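Local coordinates for sporulation-control protein spo0M (Bacillus subtilis, PDB 5CL2), which controls the expression of spo0A and is required for Bacillus subtilis to pass the morphological stage 0 of sporulation, at residues F159-F171 / M181-E193. Residues are numbered along the deposited sequence; the frame is centred on the assembly and turned at random.
Sequences FQRRLPFVQEFEF and MLDELELIFLLDE
F169 and L187 exchange two backbone hydrogen bonds, each 2.9 Å from N to O, and F171 and L185 repeat the pattern, which fixes strands 165-171 and 185-191 as antiparallel. Beyond these pairs the strands part: a water accepts from F189 N at 2.9 Å and donates to Q167 O, bridging where no direct bond forms. I188 can be followed outward. Its CB lies 4.1 Å from Q167 O; CG2 branches to V166 CB, while CG1, anti to the carbonyl carbon (chi1 -65°), carries CD1 to V166 CG2 at 3.6 Å and to CE2 of the F159 ring. On the other face F189 turns its edge onto the F169 ring, centroids 5.1 Å apart and planes at 73°, an offset edge-to-face pair. L190 CD1 sits 3.8 Å above the centre of the R161 guanidinium, whose chain bends at chi2 and chi3. Replacing R161 by alanine removes this flat group, and L190 would probably lose the cover over its methyls. E168 pairs with R204 and R205, and E170 with R205, probably easing repulsion from the nearby E186 carboxylate. The two are adjacent inner strands of an antiparallel meander, flanked by 146-155 and 195-202.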
ATOM      1  N   PHE A 159      -7.220   4.839   4.636  1.00 48.24           N
ATOM      2  CA  PHE A 159      -6.512   3.599   4.975  1.00 44.39           C
ATOM      3  C   PHE A 159      -5.078   3.542   4.439  1.00 48.23           C
ATOM      4  O   PHE A 159      -4.296   2.652   4.807  1.00 47.22           O
ATOM      5  CB  PHE A 159      -7.293   2.402   4.456  1.00 44.33           C
ATOM      6  CG  PHE A 159      -8.635   2.239   5.104  1.00 50.86           C
ATOM      7  CD1 PHE A 159      -8.734   1.991   6.462  1.00 51.12           C
ATOM      8  CD2 PHE A 159      -9.795   2.362   4.367  1.00 45.46           C
ATOM      9  CE1 PHE A 159      -9.973   1.859   7.065  1.00 55.66           C
ATOM     10  CE2 PHE A 159     -11.026   2.208   4.960  1.00 53.86           C
ATOM     11  CZ  PHE A 159     -11.119   1.964   6.319  1.00 51.24           C
ATOM     12  N   GLN A 160      -4.725   4.499   3.583  1.00 44.88           N
ATOM     13  CA  GLN A 160      -3.356   4.593   3.064  1.00 49.80           C
ATOM     14  C   GLN A 160      -2.794   3.258   2.547  1.00 49.52           C
ATOM     15  O   GLN A 160      -1.660   2.893   2.858  1.00 50.56           O
ATOM     16  CB  GLN A 160      -2.417   5.163   4.144  1.00 46.95           C
ATOM     17  CG  GLN A 160      -2.800   6.602   4.596  1.00 48.82           C
ATOM     18  CD  GLN A 160      -1.781   7.257   5.526  1.00 51.77           C
ATOM     19  OE1 GLN A 160      -0.580   6.934   5.507  1.00 47.93           O
ATOM     20  NE2 GLN A 160      -2.260   8.212   6.337  1.00 56.05           N
ATOM     21  N   ARG A 161      -3.590   2.539   1.759  1.00 43.53           N
ATOM     22  CA  ARG A 161      -3.157   1.258   1.197  1.00 50.25           C
ATOM     23  C   ARG A 161      -2.306   1.458  -0.076  1.00 47.47           C
ATOM     24  O   ARG A 161      -2.100   2.587  -0.548  1.00 39.33           O
ATOM     25  CB  ARG A 161      -4.364   0.384   0.855  1.00 49.63           C
ATOM     26  CG  ARG A 161      -5.473   0.420   1.880  1.00 47.05           C
ATOM     27  CD  ARG A 161      -5.001  -0.236   3.129  1.00 50.73           C
ATOM     28  NE  ARG A 161      -4.765  -1.656   2.904  1.00 58.60           N
ATOM     29  CZ  ARG A 161      -4.108  -2.430   3.762  1.00 58.28           C
ATOM     30  NH1 ARG A 161      -3.620  -1.897   4.867  1.00 55.75           N
ATOM     31  NH2 ARG A 161      -3.926  -3.720   3.510  1.00 55.31           N
ATOM     32  N   ARG A 162      -1.859   0.345  -0.645  1.00 50.27           N
ATOM     33  CA  ARG A 162      -1.109   0.372  -1.889  1.00 44.29           C
ATOM     34  C   ARG A 162      -1.954   1.024  -2.984  1.00 44.22           C
ATOM     35  O   ARG A 162      -1.497   1.945  -3.670  1.00 44.24           O
ATOM     36  CB  ARG A 162      -0.702  -1.043  -2.281  1.00 45.75           C
ATOM     37  CG  ARG A 162       0.305  -1.075  -3.414  1.00 47.91           C
ATOM     38  CD  ARG A 162       0.616  -2.487  -3.889  1.00 47.58           C
ATOM     39  NE  ARG A 162      -0.510  -3.129  -4.571  1.00 48.24           N
ATOM     40  CZ  ARG A 162      -0.696  -3.115  -5.889  1.00 48.26           C
ATOM     41  NH1 ARG A 162       0.140  -2.439  -6.659  1.00 48.96           N
ATOM     42  NH2 ARG A 162      -1.738  -3.742  -6.433  1.00 42.64           N
ATOM     43  N   LEU A 163      -3.207   0.595  -3.102  1.00 44.51           N
ATOM     44  CA  LEU A 163      -4.148   1.198  -4.048  1.00 43.62           C
ATOM     45  C   LEU A 163      -4.941   2.335  -3.376  1.00 49.63           C
ATOM     46  O   LEU A 163      -5.115   2.343  -2.175  1.00 41.91           O
ATOM     47  CB  LEU A 163      -5.089   0.126  -4.575  1.00 42.83           C
ATOM     48  CG  LEU A 163      -4.325  -1.025  -5.220  1.00 48.26           C
ATOM     49  CD1 LEU A 163      -5.302  -2.132  -5.626  1.00 48.33           C
ATOM     50  CD2 LEU A 163      -3.549  -0.488  -6.450  1.00 45.96           C
ATOM     51  N   PRO A 164      -5.396   3.310  -4.164  1.00 48.78           N
ATOM     52  CA  PRO A 164      -6.186   4.459  -3.707  1.00 36.62           C
ATOM     53  C   PRO A 164      -7.609   4.114  -3.269  1.00 45.62           C
ATOM     54  O   PRO A 164      -8.300   4.973  -2.700  1.00 45.98           O
ATOM     55  CB  PRO A 164      -6.205   5.374  -4.931  1.00 41.81           C
ATOM     56  CG  PRO A 164      -5.967   4.414  -6.131  1.00 38.71           C
ATOM     57  CD  PRO A 164      -5.009   3.409  -5.585  1.00 38.16           C
ATOM     58  N   PHE A 165      -8.054   2.897  -3.559  1.00 45.74           N
ATOM     59  CA  PHE A 165      -9.420   2.479  -3.258  1.00 44.57           C
ATOM     60  C   PHE A 165      -9.508   1.228  -2.387  1.00 43.03           C
ATOM     61  O   PHE A 165      -8.536   0.511  -2.229  1.00 46.50           O
ATOM     62  CB  PHE A 165     -10.178   2.221  -4.561  1.00 42.89           C
ATOM     63  CG  PHE A 165      -9.616   1.074  -5.348  1.00 46.40           C
ATOM     64  CD1 PHE A 165     -10.027  -0.229  -5.098  1.00 44.53           C
ATOM     65  CD2 PHE A 165      -8.664   1.306  -6.341  1.00 45.09           C
ATOM     66  CE1 PHE A 165      -9.490  -1.289  -5.824  1.00 45.89           C
ATOM     67  CE2 PHE A 165      -8.133   0.261  -7.062  1.00 44.14           C
ATOM     68  CZ  PHE A 165      -8.546  -1.040  -6.795  1.00 47.88           C
ATOM     69  N   VAL A 166     -10.680   0.951  -1.820  1.00 43.19           N
ATOM     70  CA  VAL A 166     -10.901  -0.383  -1.260  1.00 44.36           C
ATOM     71  C   VAL A 166     -12.188  -0.959  -1.821  1.00 43.25           C
ATOM     72  O   VAL A 166     -13.063  -0.208  -2.252  1.00 45.80           O
ATOM     73  CB  VAL A 166     -10.983  -0.370   0.299  1.00 46.75           C
ATOM     74  CG1 VAL A 166      -9.686   0.105   0.884  1.00 46.58           C
ATOM     75  CG2 VAL A 166     -12.133   0.494   0.772  1.00 42.95           C
ATOM     76  N   GLN A 167     -12.321  -2.282  -1.833  1.00 43.42           N
ATOM     77  CA  GLN A 167     -13.601  -2.831  -2.247  1.00 46.80           C
ATOM     78  C   GLN A 167     -14.530  -2.904  -1.019  1.00 47.75           C
ATOM     79  O   GLN A 167     -14.240  -3.572  -0.040  1.00 45.51           O
ATOM     80  CB  GLN A 167     -13.455  -4.208  -2.906  1.00 45.45           C
ATOM     81  CG  GLN A 167     -14.786  -4.713  -3.441  1.00 49.59           C
ATOM     82  CD  GLN A 167     -14.683  -5.889  -4.414  1.00 48.75           C
ATOM     83  OE1 GLN A 167     -13.836  -6.772  -4.276  1.00 43.87           O
ATOM     84  NE2 GLN A 167     -15.568  -5.898  -5.404  1.00 45.66           N
ATOM     85  N   GLU A 168     -15.640  -2.184  -1.091  1.00 48.60           N
ATOM     86  CA  GLU A 168     -16.619  -2.120  -0.023  1.00 48.37           C
ATOM     87  C   GLU A 168     -17.820  -3.011  -0.352  1.00 48.61           C
ATOM     88  O   GLU A 168     -18.486  -2.822  -1.387  1.00 48.34           O
ATOM     89  CB  GLU A 168     -17.073  -0.679   0.197  1.00 48.58           C
ATOM     90  CG  GLU A 168     -18.052  -0.490   1.366  1.00 50.80           C
ATOM     91  CD  GLU A 168     -18.380   0.974   1.597  1.00 52.87           C
ATOM     92  OE1 GLU A 168     -17.699   1.837   1.002  1.00 58.35           O
ATOM     93  OE2 GLU A 168     -19.308   1.276   2.375  1.00 55.45           O
ATOM     94  N   PHE A 169     -18.048  -4.003   0.515  1.00 52.31           N
ATOM     95  CA  PHE A 169     -19.204  -4.900   0.431  1.00 50.14           C
ATOM     96  C   PHE A 169     -20.317  -4.407   1.348  1.00 53.03           C
ATOM     97  O   PHE A 169     -20.099  -4.225   2.546  1.00 47.57           O
ATOM     98  CB  PHE A 169     -18.817  -6.338   0.800  1.00 47.35           C
ATOM     99  CG  PHE A 169     -17.835  -6.954  -0.154  1.00 51.45           C
ATOM    100  CD1 PHE A 169     -16.493  -6.667  -0.057  1.00 47.97           C
ATOM    101  CD2 PHE A 169     -18.261  -7.793  -1.163  1.00 52.01           C
ATOM    102  CE1 PHE A 169     -15.580  -7.211  -0.947  1.00 55.68           C
ATOM    103  CE2 PHE A 169     -17.355  -8.339  -2.051  1.00 57.70           C
ATOM    104  CZ  PHE A 169     -16.012  -8.038  -1.945  1.00 52.42           C
ATOM    105  N   GLU A 170     -21.503  -4.193   0.789  1.00 50.90           N
ATOM    106  CA  GLU A 170     -22.659  -3.729   1.556  1.00 52.09           C
ATOM    107  C   GLU A 170     -23.748  -4.795   1.594  1.00 52.67           C
ATOM    108  O   GLU A 170     -24.214  -5.274   0.548  1.00 51.26           O
ATOM    109  CB  GLU A 170     -23.220  -2.437   0.974  1.00 53.39           C
ATOM    110  CG  GLU A 170     -24.519  -1.993   1.599  1.00 54.98           C
ATOM    111  CD  GLU A 170     -25.255  -1.025   0.700  1.00 67.01           C
ATOM    112  OE1 GLU A 170     -24.599  -0.075   0.215  1.00 69.82           O
ATOM    113  OE2 GLU A 170     -26.478  -1.205   0.485  1.00 66.76           O
ATOM    114  N   PHE A 171     -24.101  -5.181   2.819  1.00 50.07           N
ATOM    115  CA  PHE A 171     -25.101  -6.187   3.113  1.00 49.19           C
ATOM    116  C   PHE A 171     -26.349  -5.542   3.690  1.00 47.87           C
ATOM    117  O   PHE A 171     -26.264  -4.528   4.398  1.00 48.87           O
ATOM    118  CB  PHE A 171     -24.585  -7.199   4.125  1.00 50.24           C
ATOM    119  CG  PHE A 171     -23.338  -7.907   3.714  1.00 49.94           C
ATOM    120  CD1 PHE A 171     -22.101  -7.320   3.915  1.00 48.99           C
ATOM    121  CD2 PHE A 171     -23.392  -9.185   3.201  1.00 48.68           C
ATOM    122  CE1 PHE A 171     -20.952  -7.974   3.578  1.00 48.71           C
ATOM    123  CE2 PHE A 171     -22.237  -9.850   2.855  1.00 51.41           C
ATOM    124  CZ  PHE A 171     -21.017  -9.246   3.049  1.00 50.56           C
ATOM    125  N   MET A 181     -31.076  -4.147  14.507  1.00 42.49           N
ATOM    126  CA  MET A 181     -29.708  -3.634  14.692  1.00 45.95           C
ATOM    127  C   MET A 181     -29.251  -2.503  13.752  1.00 49.83           C
ATOM    128  O   MET A 181     -28.582  -1.549  14.175  1.00 43.60           O
ATOM    129  CB  MET A 181     -28.703  -4.776  14.532  1.00 54.11           C
ATOM    130  CG  MET A 181     -27.252  -4.337  14.700  1.00 48.71           C
ATOM    131  SD  MET A 181     -26.100  -5.714  14.869  1.00 58.30           S
ATOM    132  CE  MET A 181     -25.848  -6.229  13.202  1.00 63.63           C
ATOM    133  N   LEU A 182     -29.557  -2.635  12.462  1.00 45.74           N
ATOM    134  CA  LEU A 182     -28.990  -1.720  11.488  1.00 47.31           C
ATOM    135  C   LEU A 182     -29.776  -1.651  10.178  1.00 50.73           C
ATOM    136  O   LEU A 182     -30.589  -2.532   9.868  1.00 47.95           O
ATOM    137  CB  LEU A 182     -27.536  -2.121  11.199  1.00 43.70           C
ATOM    138  CG  LEU A 182     -27.179  -3.596  10.983  1.00 47.63           C
ATOM    139  CD1 LEU A 182     -27.728  -4.158   9.657  1.00 51.53           C
ATOM    140  CD2 LEU A 182     -25.670  -3.728  10.964  1.00 51.66           C
ATOM    141  N   ASP A 183     -29.545  -0.599   9.409  1.00 48.00           N
ATOM    142  CA  ASP A 183     -30.094  -0.558   8.060  1.00 50.91           C
ATOM    143  C   ASP A 183     -29.184  -1.299   7.072  1.00 52.04           C
ATOM    144  O   ASP A 183     -29.659  -2.021   6.185  1.00 48.23           O
ATOM    145  CB  ASP A 183     -30.336   0.884   7.668  1.00 52.17           C
ATOM    146  CG  ASP A 183     -31.399   1.512   8.531  1.00 55.18           C
ATOM    147  OD1 ASP A 183     -32.120   0.742   9.202  1.00 57.80           O
ATOM    148  OD2 ASP A 183     -31.511   2.749   8.569  1.00 62.71           O
ATOM    149  N   GLU A 184     -27.871  -1.164   7.232  1.00 47.25           N
ATOM    150  CA  GLU A 184     -27.007  -2.066   6.493  1.00 50.76           C
ATOM    151  C   GLU A 184     -25.621  -2.164   7.096  1.00 45.28           C
ATOM    152  O   GLU A 184     -25.190  -1.279   7.831  1.00 48.46           O
ATOM    153  CB  GLU A 184     -26.949  -1.647   4.985  1.00 51.57           C
ATOM    154  CG  GLU A 184     -26.215  -0.357   4.690  1.00 48.14           C
ATOM    155  CD  GLU A 184     -27.003   0.881   5.075  1.00 51.53           C
ATOM    156  OE1 GLU A 184     -28.214   0.923   4.822  1.00 56.82           O
ATOM    157  OE2 GLU A 184     -26.422   1.827   5.646  1.00 53.65           O
ATOM    158  N   LEU A 185     -24.936  -3.248   6.725  1.00 45.81           N
ATOM    159  CA  LEU A 185     -23.589  -3.576   7.154  1.00 43.16           C
ATOM    160  C   LEU A 185     -22.557  -3.409   6.006  1.00 50.14           C
ATOM    161  O   LEU A 185     -22.838  -3.744   4.874  1.00 49.17           O
ATOM    162  CB  LEU A 185     -23.565  -5.014   7.663  1.00 48.30           C
ATOM    163  CG  LEU A 185     -22.202  -5.597   8.002  1.00 46.24           C
ATOM    164  CD1 LEU A 185     -21.637  -4.925   9.240  1.00 46.07           C
ATOM    165  CD2 LEU A 185     -22.320  -7.094   8.156  1.00 51.55           C
ATOM    166  N   GLU A 186     -21.374  -2.891   6.311  1.00 47.10           N
ATOM    167  CA  GLU A 186     -20.326  -2.711   5.324  1.00 47.13           C
ATOM    168  C   GLU A 186     -19.070  -3.408   5.792  1.00 47.79           C
ATOM    169  O   GLU A 186     -18.631  -3.182   6.925  1.00 52.19           O
ATOM    170  CB  GLU A 186     -20.028  -1.225   5.100  1.00 48.18           C
ATOM    171  CG  GLU A 186     -21.094  -0.460   4.307  1.00 49.72           C
ATOM    172  CD  GLU A 186     -22.230   0.066   5.184  1.00 53.87           C
ATOM    173  OE1 GLU A 186     -22.047   0.293   6.410  1.00 46.10           O
ATOM    174  OE2 GLU A 186     -23.315   0.271   4.627  1.00 55.46           O
ATOM    175  N   LEU A 187     -18.482  -4.216   4.907  1.00 47.34           N
ATOM    176  CA  LEU A 187     -17.239  -4.931   5.161  1.00 44.80           C
ATOM    177  C   LEU A 187     -16.192  -4.565   4.119  1.00 50.92           C
ATOM    178  O   LEU A 187     -16.497  -4.373   2.929  1.00 50.77           O
ATOM    179  CB  LEU A 187     -17.450  -6.450   5.158  1.00 48.52           C
ATOM    180  CG  LEU A 187     -18.459  -7.065   6.148  1.00 51.98           C
ATOM    181  CD1 LEU A 187     -18.240  -8.563   6.342  1.00 44.74           C
ATOM    182  CD2 LEU A 187     -18.483  -6.331   7.484  1.00 49.83           C
ATOM    183  N   ILE A 188     -14.962  -4.418   4.586  1.00 48.51           N
ATOM    184  CA  ILE A 188     -13.819  -4.321   3.702  1.00 48.22           C
ATOM    185  C   ILE A 188     -12.872  -5.471   3.999  1.00 49.94           C
ATOM    186  O   ILE A 188     -12.493  -5.688   5.153  1.00 50.64           O
ATOM    187  CB  ILE A 188     -13.071  -2.992   3.871  1.00 48.01           C
ATOM    188  CG1 ILE A 188     -13.947  -1.824   3.452  1.00 43.81           C
ATOM    189  CG2 ILE A 188     -11.765  -2.985   3.046  1.00 42.95           C
ATOM    190  CD1 ILE A 188     -13.432  -0.505   4.003  1.00 49.99           C
ATOM    191  N   PHE A 189     -12.506  -6.218   2.966  1.00 47.72           N
ATOM    192  CA  PHE A 189     -11.509  -7.271   3.112  1.00 49.16           C
ATOM    193  C   PHE A 189     -10.137  -6.795   2.655  1.00 53.77           C
ATOM    194  O   PHE A 189      -9.982  -6.311   1.528  1.00 56.39           O
ATOM    195  CB  PHE A 189     -11.903  -8.485   2.300  1.00 51.14           C
ATOM    196  CG  PHE A 189     -13.230  -9.020   2.649  1.00 51.58           C
ATOM    197  CD1 PHE A 189     -13.387  -9.839   3.743  1.00 51.81           C
ATOM    198  CD2 PHE A 189     -14.331  -8.677   1.911  1.00 53.36           C
ATOM    199  CE1 PHE A 189     -14.603 -10.335   4.071  1.00 49.11           C
ATOM    200  CE2 PHE A 189     -15.568  -9.163   2.249  1.00 55.98           C
ATOM    201  CZ  PHE A 189     -15.698  -9.999   3.341  1.00 53.84           C
ATOM    202  N   LEU A 190      -9.149  -6.938   3.523  1.00 49.77           N
ATOM    203  CA  LEU A 190      -7.762  -6.730   3.146  1.00 53.23           C
ATOM    204  C   LEU A 190      -7.049  -8.074   3.207  1.00 54.16           C
ATOM    205  O   LEU A 190      -6.726  -8.581   4.286  1.00 57.55           O
ATOM    206  CB  LEU A 190      -7.103  -5.718   4.081  1.00 57.12           C
ATOM    207  CG  LEU A 190      -7.919  -4.443   4.311  1.00 52.75           C
ATOM    208  CD1 LEU A 190      -7.308  -3.595   5.421  1.00 55.47           C
ATOM    209  CD2 LEU A 190      -7.984  -3.657   3.014  1.00 52.40           C
ATOM    210  N   LEU A 191      -6.800  -8.636   2.034  1.00 56.85           N
ATOM    211  CA  LEU A 191      -6.284  -9.980   1.916  1.00 53.38           C
ATOM    212  C   LEU A 191      -4.778  -9.949   1.828  1.00 56.96           C
ATOM    213  O   LEU A 191      -4.217  -9.182   1.050  1.00 63.82           O
ATOM    214  CB  LEU A 191      -6.875 -10.655   0.690  1.00 49.93           C
ATOM    215  CG  LEU A 191      -6.399 -12.075   0.440  1.00 53.61           C
ATOM    216  CD1 LEU A 191      -6.906 -12.957   1.553  1.00 56.20           C
ATOM    217  CD2 LEU A 191      -6.911 -12.542  -0.897  1.00 54.71           C
ATOM    218  N   ASP A 192      -4.124 -10.769   2.638  1.00 57.74           N
ATOM    219  CA  ASP A 192      -2.688 -10.974   2.529  1.00 55.07           C
ATOM    220  C   ASP A 192      -2.410 -12.475   2.534  1.00 59.58           C
ATOM    221  O   ASP A 192      -3.348 -13.287   2.493  1.00 57.70           O
ATOM    222  CB  ASP A 192      -1.929 -10.223   3.634  1.00 59.10           C
ATOM    223  CG  ASP A 192      -2.390 -10.605   5.051  1.00 64.41           C
ATOM    224  OD1 ASP A 192      -1.875 -11.600   5.600  1.00 65.13           O
ATOM    225  OD2 ASP A 192      -3.272  -9.901   5.608  1.00 58.53           O
ATOM    226  N   GLU A 193      -1.129 -12.834   2.522  1.00 57.67           N
ATOM    227  CA  GLU A 193      -0.700 -14.226   2.375  1.00 59.87           C
ATOM    228  C   GLU A 193      -1.012 -15.108   3.596  1.00 62.96           C
ATOM    229  O   GLU A 193      -1.252 -16.309   3.468  1.00 59.69           O
ATOM    230  CB  GLU A 193       0.811 -14.269   2.089  1.00 62.14           C
ATOM    231  CG  GLU A 193       1.275 -13.527   0.818  1.00 57.70           C
ATOM    232  CD  GLU A 193       1.068 -14.332  -0.457  1.00 63.52           C
ATOM    233  OE1 GLU A 193       0.467 -15.427  -0.375  1.00 63.70           O
ATOM    234  OE2 GLU A 193       1.534 -13.884  -1.537  1.00 62.56           O
TER
HETATM  235  O   HOH W   1     -12.786  -5.541   0.155  1.00 45.28           O
HETATM  236  O   HOH W   2      -9.968  -4.027  -0.972  1.00 48.89           O